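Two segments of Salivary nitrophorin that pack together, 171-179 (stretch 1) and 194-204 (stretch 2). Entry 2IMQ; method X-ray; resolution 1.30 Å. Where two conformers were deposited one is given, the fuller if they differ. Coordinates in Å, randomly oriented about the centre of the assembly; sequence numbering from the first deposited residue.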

ATOM      1  N   ASP A 171       0.677  -1.812   5.291  1.00 13.66           N
ATOM      2  CA  ASP A 171       1.191  -1.596   6.627  1.00 14.21           C
ATOM      3  C   ASP A 171       2.464  -2.427   6.746  1.00 13.80           C
ATOM      4  O   ASP A 171       2.404  -3.679   6.758  1.00 16.50           O
ATOM      5  CB  ASP A 171       0.168  -1.964   7.680  1.00 14.49           C
ATOM      6  CG  ASP A 171       0.668  -1.836   9.090  1.00 14.26           C
ATOM      7  OD1 ASP A 171       1.875  -1.508   9.268  1.00 14.89           O
ATOM      8  OD2 ASP A 171      -0.163  -2.052  10.002  1.00 17.21           O
ATOM      9  N   LEU A 172       3.605  -1.759   6.768  1.00 13.70           N
ATOM     10  CA  LEU A 172       4.914  -2.389   6.799  1.00 13.86           C
ATOM     11  C   LEU A 172       5.342  -2.928   8.172  1.00 12.68           C
ATOM     12  O   LEU A 172       6.421  -3.454   8.305  1.00 13.73           O
ATOM     13  CB  LEU A 172       5.964  -1.425   6.312  1.00 15.11           C
ATOM     14  CG  LEU A 172       5.734  -0.746   4.940  1.00 18.95           C
ATOM     15  CD1 LEU A 172       6.842   0.230   4.641  1.00 19.07           C
ATOM     16  CD2 LEU A 172       5.582  -1.723   3.807  1.00 22.18           C
ATOM     17  N   ASN A 173       4.495  -2.726   9.155  1.00 12.62           N
ATOM     18  CA  ASN A 173       4.790  -3.044  10.544  1.00 12.69           C
ATOM     19  C   ASN A 173       5.908  -2.209  11.090  1.00 13.08           C
ATOM     20  O   ASN A 173       6.617  -2.580  11.985  1.00 14.46           O
ATOM     21  CB  ASN A 173       4.998  -4.548  10.829  1.00 14.41           C
ATOM     22  CG  ASN A 173       4.605  -4.875  12.216  1.00 15.23           C
ATOM     23  OD1 ASN A 173       3.658  -4.278  12.743  1.00 19.48           O
ATOM     24  ND2 ASN A 173       5.315  -5.814  12.824  1.00 16.43           N
ATOM     25  N   VAL A 174       6.054  -1.030  10.512  1.00 12.45           N
ATOM     26  CA  VAL A 174       6.960   0.041  10.946  1.00 11.88           C
ATOM     27  C   VAL A 174       6.145   0.989  11.879  1.00 12.34           C
ATOM     28  O   VAL A 174       5.073   1.424  11.492  1.00 12.97           O
ATOM     29  CB  VAL A 174       7.518   0.822   9.727  1.00 12.86           C
ATOM     30  CG1 VAL A 174       8.189   2.073  10.157  1.00 14.93           C
ATOM     31  CG2 VAL A 174       8.471  -0.065   8.958  1.00 14.56           C
ATOM     32  N   ARG A 175       6.727   1.300  13.018  1.00 11.29           N
ATOM     33  CA  ARG A 175       6.036   2.128  14.014  1.00 11.94           C
ATOM     34  C   ARG A 175       6.949   3.260  14.485  1.00 11.90           C
ATOM     35  O   ARG A 175       8.093   3.350  14.084  1.00 12.44           O
ATOM     36  CB  ARG A 175       5.553   1.282  15.179  1.00 13.37           C
ATOM     37  CG  ARG A 175       4.611   0.129  14.767  1.00 13.57           C
ATOM     38  CD  ARG A 175       3.282   0.679  14.322  1.00 14.21           C
ATOM     39  NE  ARG A 175       2.265  -0.311  14.028  1.00 14.63           N
ATOM     40  CZ  ARG A 175       1.996  -0.769  12.812  1.00 14.15           C
ATOM     41  NH1 ARG A 175       2.722  -0.386  11.765  1.00 12.82           N
ATOM     42  NH2 ARG A 175       1.019  -1.624  12.642  1.00 16.10           N
ATOM     43  N   VAL A 176       6.380   4.123  15.313  1.00 12.74           N
ATOM     44  CA  VAL A 176       7.124   5.211  15.893  1.00 12.25           C
ATOM     45  C   VAL A 176       7.647   4.757  17.235  1.00 13.27           C
ATOM     46  O   VAL A 176       6.864   4.445  18.138  1.00 14.52           O
ATOM     47  CB  VAL A 176       6.193   6.435  16.006  1.00 13.45           C
ATOM     48  CG1 VAL A 176       6.772   7.528  16.890  1.00 15.39           C
ATOM     49  CG2 VAL A 176       5.886   7.042  14.626  1.00 13.92           C
ATOM     50  N   GLU A 177       8.957   4.756  17.376  1.00 12.45           N
ATOM     51  CA  GLU A 177       9.623   4.236  18.542  1.00 13.52           C
ATOM     52  C   GLU A 177       9.925   5.377  19.531  1.00 13.99           C
ATOM     53  O   GLU A 177      11.052   5.791  19.707  1.00 16.01           O
ATOM     54  CB  GLU A 177      10.889   3.513  18.101  1.00 14.85           C
ATOM     55  CG  GLU A 177      11.459   2.635  19.197  1.00 17.25           C
ATOM     56  CD  GLU A 177      12.562   1.723  18.774  1.00 18.31           C
ATOM     57  OE1 GLU A 177      12.600   1.324  17.591  1.00 19.41           O
ATOM     58  OE2 GLU A 177      13.373   1.380  19.685  1.00 23.01           O
ATOM     59  N   THR A 178       8.888   5.836  20.197  1.00 13.78           N
ATOM     60  CA  THR A 178       8.986   6.701  21.356  1.00 13.99           C
ATOM     61  C   THR A 178       7.744   6.487  22.177  1.00 13.80           C
ATOM     62  O   THR A 178       6.841   5.729  21.825  1.00 15.09           O
ATOM     63  CB  THR A 178       9.164   8.166  20.941  1.00 15.24           C
ATOM     64  OG1 THR A 178       9.493   8.972  22.075  1.00 15.32           O
ATOM     65  CG2 THR A 178       7.947   8.777  20.290  1.00 16.50           C
ATOM     66  N   ASN A 179       7.659   7.159  23.317  1.00 13.14           N
ATOM     67  CA  ASN A 179       6.497   6.995  24.149  1.00 13.15           C
ATOM     68  C   ASN A 179       5.327   7.818  23.633  1.00 12.59           C
ATOM     69  O   ASN A 179       5.486   8.753  22.850  1.00 12.89           O
ATOM     70  CB  ASN A 179       6.835   7.328  25.613  1.00 13.39           C
ATOM     71  CG  ASN A 179       7.197   8.775  25.764  1.00 13.19           C
ATOM     72  OD1 ASN A 179       6.306   9.626  25.782  1.00 13.82           O
ATOM     73  ND2 ASN A 179       8.466   9.057  25.901  1.00 14.17           N
ATOM     74  N   GLY A 194       9.647  15.970  13.146  1.00 14.40           N
ATOM     75  CA  GLY A 194      10.212  15.675  14.441  1.00 14.57           C
ATOM     76  C   GLY A 194       9.769  14.325  14.923  1.00 14.13           C
ATOM     77  O   GLY A 194      10.560  13.559  15.500  1.00 15.02           O
ATOM     78  N   LEU A 195       8.516  13.988  14.722  1.00 13.38           N
ATOM     79  CA  LEU A 195       8.001  12.676  15.116  1.00 12.87           C
ATOM     80  C   LEU A 195       8.544  11.574  14.190  1.00 13.08           C
ATOM     81  O   LEU A 195       8.886  10.464  14.632  1.00 13.04           O
ATOM     82  CB  LEU A 195       6.482  12.680  15.194  1.00 14.01           C
ATOM     83  CG  LEU A 195       5.845  11.401  15.749  1.00 14.61           C
ATOM     84  CD1 LEU A 195       6.394  11.085  17.092  1.00 16.18           C
ATOM     85  CD2 LEU A 195       4.395  11.508  15.748  1.00 17.75           C
ATOM     86  N   MET A 196       8.666  11.905  12.919  0.50 13.61           N
ATOM     87  CA  MET A 196       9.232  11.000  11.928  0.50 13.56           C
ATOM     88  C   MET A 196      10.658  10.622  12.243  0.50 13.24           C
ATOM     89  O   MET A 196      11.149   9.584  11.807  0.50 13.82           O
ATOM     90  CB  MET A 196       9.127  11.596  10.514  0.50 14.68           C
ATOM     91  CG  MET A 196       9.207  10.586   9.382  0.50 13.38           C
ATOM     92  SD  MET A 196       7.749   9.470   9.522  0.50 17.64           S
ATOM     93  CE  MET A 196       6.493  10.133   8.599  0.50 19.24           C
ATOM     94  N   ALA A 197      11.362  11.424  13.032  1.00 13.53           N
ATOM     95  CA  ALA A 197      12.706  11.064  13.485  1.00 15.42           C
ATOM     96  C   ALA A 197      12.721   9.743  14.285  1.00 14.36           C
ATOM     97  O   ALA A 197      13.706   9.055  14.280  1.00 16.91           O
ATOM     98  CB  ALA A 197      13.344  12.169  14.253  1.00 16.82           C
ATOM     99  N   PHE A 198      11.600   9.378  14.893  1.00 13.04           N
ATOM    100  CA  PHE A 198      11.447   8.157  15.715  1.00 13.63           C
ATOM    101  C   PHE A 198      10.835   7.006  14.918  1.00 13.34           C
ATOM    102  O   PHE A 198      10.739   5.899  15.434  1.00 13.95           O
ATOM    103  CB  PHE A 198      10.599   8.464  16.940  1.00 14.85           C
ATOM    104  CG  PHE A 198      11.190   9.519  17.783  1.00 15.30           C
ATOM    105  CD1 PHE A 198      10.707  10.810  17.751  1.00 15.31           C
ATOM    106  CD2 PHE A 198      12.256   9.237  18.616  1.00 16.23           C
ATOM    107  CE1 PHE A 198      11.283  11.793  18.509  1.00 17.19           C
ATOM    108  CE2 PHE A 198      12.803  10.259  19.401  1.00 18.83           C
ATOM    109  CZ  PHE A 198      12.323  11.503  19.321  1.00 17.75           C
ATOM    110  N   ASP A 199      10.409   7.248  13.685  1.00 12.31           N
ATOM    111  CA  ASP A 199       9.837   6.231  12.874  1.00 12.43           C
ATOM    112  C   ASP A 199      10.902   5.194  12.502  1.00 11.97           C
ATOM    113  O   ASP A 199      12.054   5.498  12.264  1.00 13.76           O
ATOM    114  CB  ASP A 199       9.215   6.870  11.610  1.00 12.50           C
ATOM    115  CG  ASP A 199       8.694   5.831  10.673  1.00 12.75           C
ATOM    116  OD1 ASP A 199       7.554   5.325  10.871  1.00 13.28           O
ATOM    117  OD2 ASP A 199       9.361   5.505   9.645  1.00 12.61           O
ATOM    118  N   GLN A 200      10.444   3.944  12.426  1.00 12.62           N
ATOM    119  CA  GLN A 200      11.377   2.798  12.231  1.00 12.51           C
ATOM    120  C   GLN A 200      11.781   2.521  10.787  1.00 12.27           C
ATOM    121  O   GLN A 200      12.630   1.695  10.563  1.00 13.71           O
ATOM    122  CB  GLN A 200      10.778   1.556  12.873  1.00 12.14           C
ATOM    123  CG  GLN A 200      10.723   1.612  14.381  1.00 12.93           C
ATOM    124  CD  GLN A 200       9.891   0.572  15.010  1.00 13.62           C
ATOM    125  OE1 GLN A 200       8.875   0.132  14.466  1.00 13.12           O
ATOM    126  NE2 GLN A 200      10.245   0.237  16.248  1.00 16.48           N
ATOM    127  N   LEU A 201      11.241   3.225   9.796  1.00 12.83           N
ATOM    128  CA  LEU A 201      11.622   2.900   8.422  1.00 12.92           C
ATOM    129  C   LEU A 201      13.111   3.103   8.246  1.00 13.21           C
ATOM    130  O   LEU A 201      13.791   2.287   7.623  1.00 13.82           O
ATOM    131  CB  LEU A 201      10.797   3.693   7.420  1.00 13.64           C
ATOM    132  CG  LEU A 201      11.127   3.353   5.946  1.00 15.29           C
ATOM    133  CD1 LEU A 201      10.824   1.908   5.652  1.00 17.59           C
ATOM    134  CD2 LEU A 201      10.302   4.278   5.066  1.00 16.60           C
ATOM    135  N   LYS A 202      13.677   4.181   8.775  1.00 14.55           N
ATOM    136  CA  LYS A 202      15.110   4.389   8.630  1.00 15.40           C
ATOM    137  C   LYS A 202      15.937   3.327   9.307  1.00 15.74           C
ATOM    138  O   LYS A 202      17.020   3.016   8.860  1.00 17.18           O
ATOM    139  CB  LYS A 202      15.495   5.759   9.186  1.00 18.36           C
ATOM    140  CG  LYS A 202      15.262   5.945  10.634  1.00 20.69           C
ATOM    141  CD  LYS A 202      15.748   7.340  11.160  1.00 23.17           C
ATOM    142  CE  LYS A 202      14.846   8.436  10.713  1.00 22.96           C
ATOM    143  NZ  LYS A 202      13.339   8.250  10.865  1.00 20.29           N
ATOM    144  N   LYS A 203      15.410   2.778  10.393  1.00 15.41           N
ATOM    145  CA  LYS A 203      16.071   1.641  11.095  1.00 16.29           C
ATOM    146  C   LYS A 203      16.031   0.389  10.257  1.00 15.25           C
ATOM    147  O   LYS A 203      17.051  -0.295  10.123  1.00 17.45           O
ATOM    148  CB  LYS A 203      15.405   1.387  12.428  1.00 17.24           C
ATOM    149  CG  LYS A 203      15.455   2.570  13.390  1.00 20.43           C
ATOM    150  CD  LYS A 203      14.780   2.129  14.734  1.00 24.67           C
ATOM    151  CE  LYS A 203      14.735   3.203  15.735  1.00 29.59           C
ATOM    152  NZ  LYS A 203      16.133   3.355  16.199  1.00 33.62           N
ATOM    153  N   ALA A 204      14.897   0.106   9.644  1.00 14.61           N
ATOM    154  CA  ALA A 204      14.797  -0.990   8.707  1.00 15.22           C
ATOM    155  C   ALA A 204      15.790  -0.826   7.566  1.00 15.18           C
ATOM    156  O   ALA A 204      16.505  -1.761   7.229  1.00 15.70           O
ATOM    157  CB  ALA A 204      13.374  -1.088   8.204  1.00 14.25           C
TER

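Residues 171-179, a segment without regular helix or strand, run extended from Val 174 to Thr 178 and lie against the bend of 194-204, where one helix ends and the next begins. The two backbones meet at a single beta bridge, Val 176 with Asp 199 (CA to CA 4.2 Å), flanked by two hydrogen bonds: Glu 177 N to Phe 198 O, 2.9 Å and nearly straight, and Gln 200 N to Arg 175 O, 2.9 Å. Around this bridge Val 174, Val 176 and Thr 178 pack against Leu 201, Leu 195 and Phe 198. Val 174 CG1 plugs the start of the second helix, 3.3 Å from Leu 201 N and 4.1 Å from Leu 201 CB, beside the capping bond that Leu 201 N gives to Asp 199 OD2 (3.0 Å). Val 176 CG1 sits in the corner made by Leu 195 CD1 (3.6 Å) and Phe 198 CB (3.9 Å). Thr 178 covers one face of the Phe 198 ring, its CB 4.2 Å from the ring centroid. Gln 200 points toward the other segment, and its amide bonds at both ends: OE1 accepts from Arg 175 N at 2.8 Å, while NE2 donates to Glu 177 OE1 at 2.9 Å. Lys 203 CE lies against that carboxylate, 3.4 Å from Glu 177 OE1. The Arg 175 guanidinium instead folds back within its own segment, where NH1 forms a salt bridge with Asp 171 OD1 (2.9 Å).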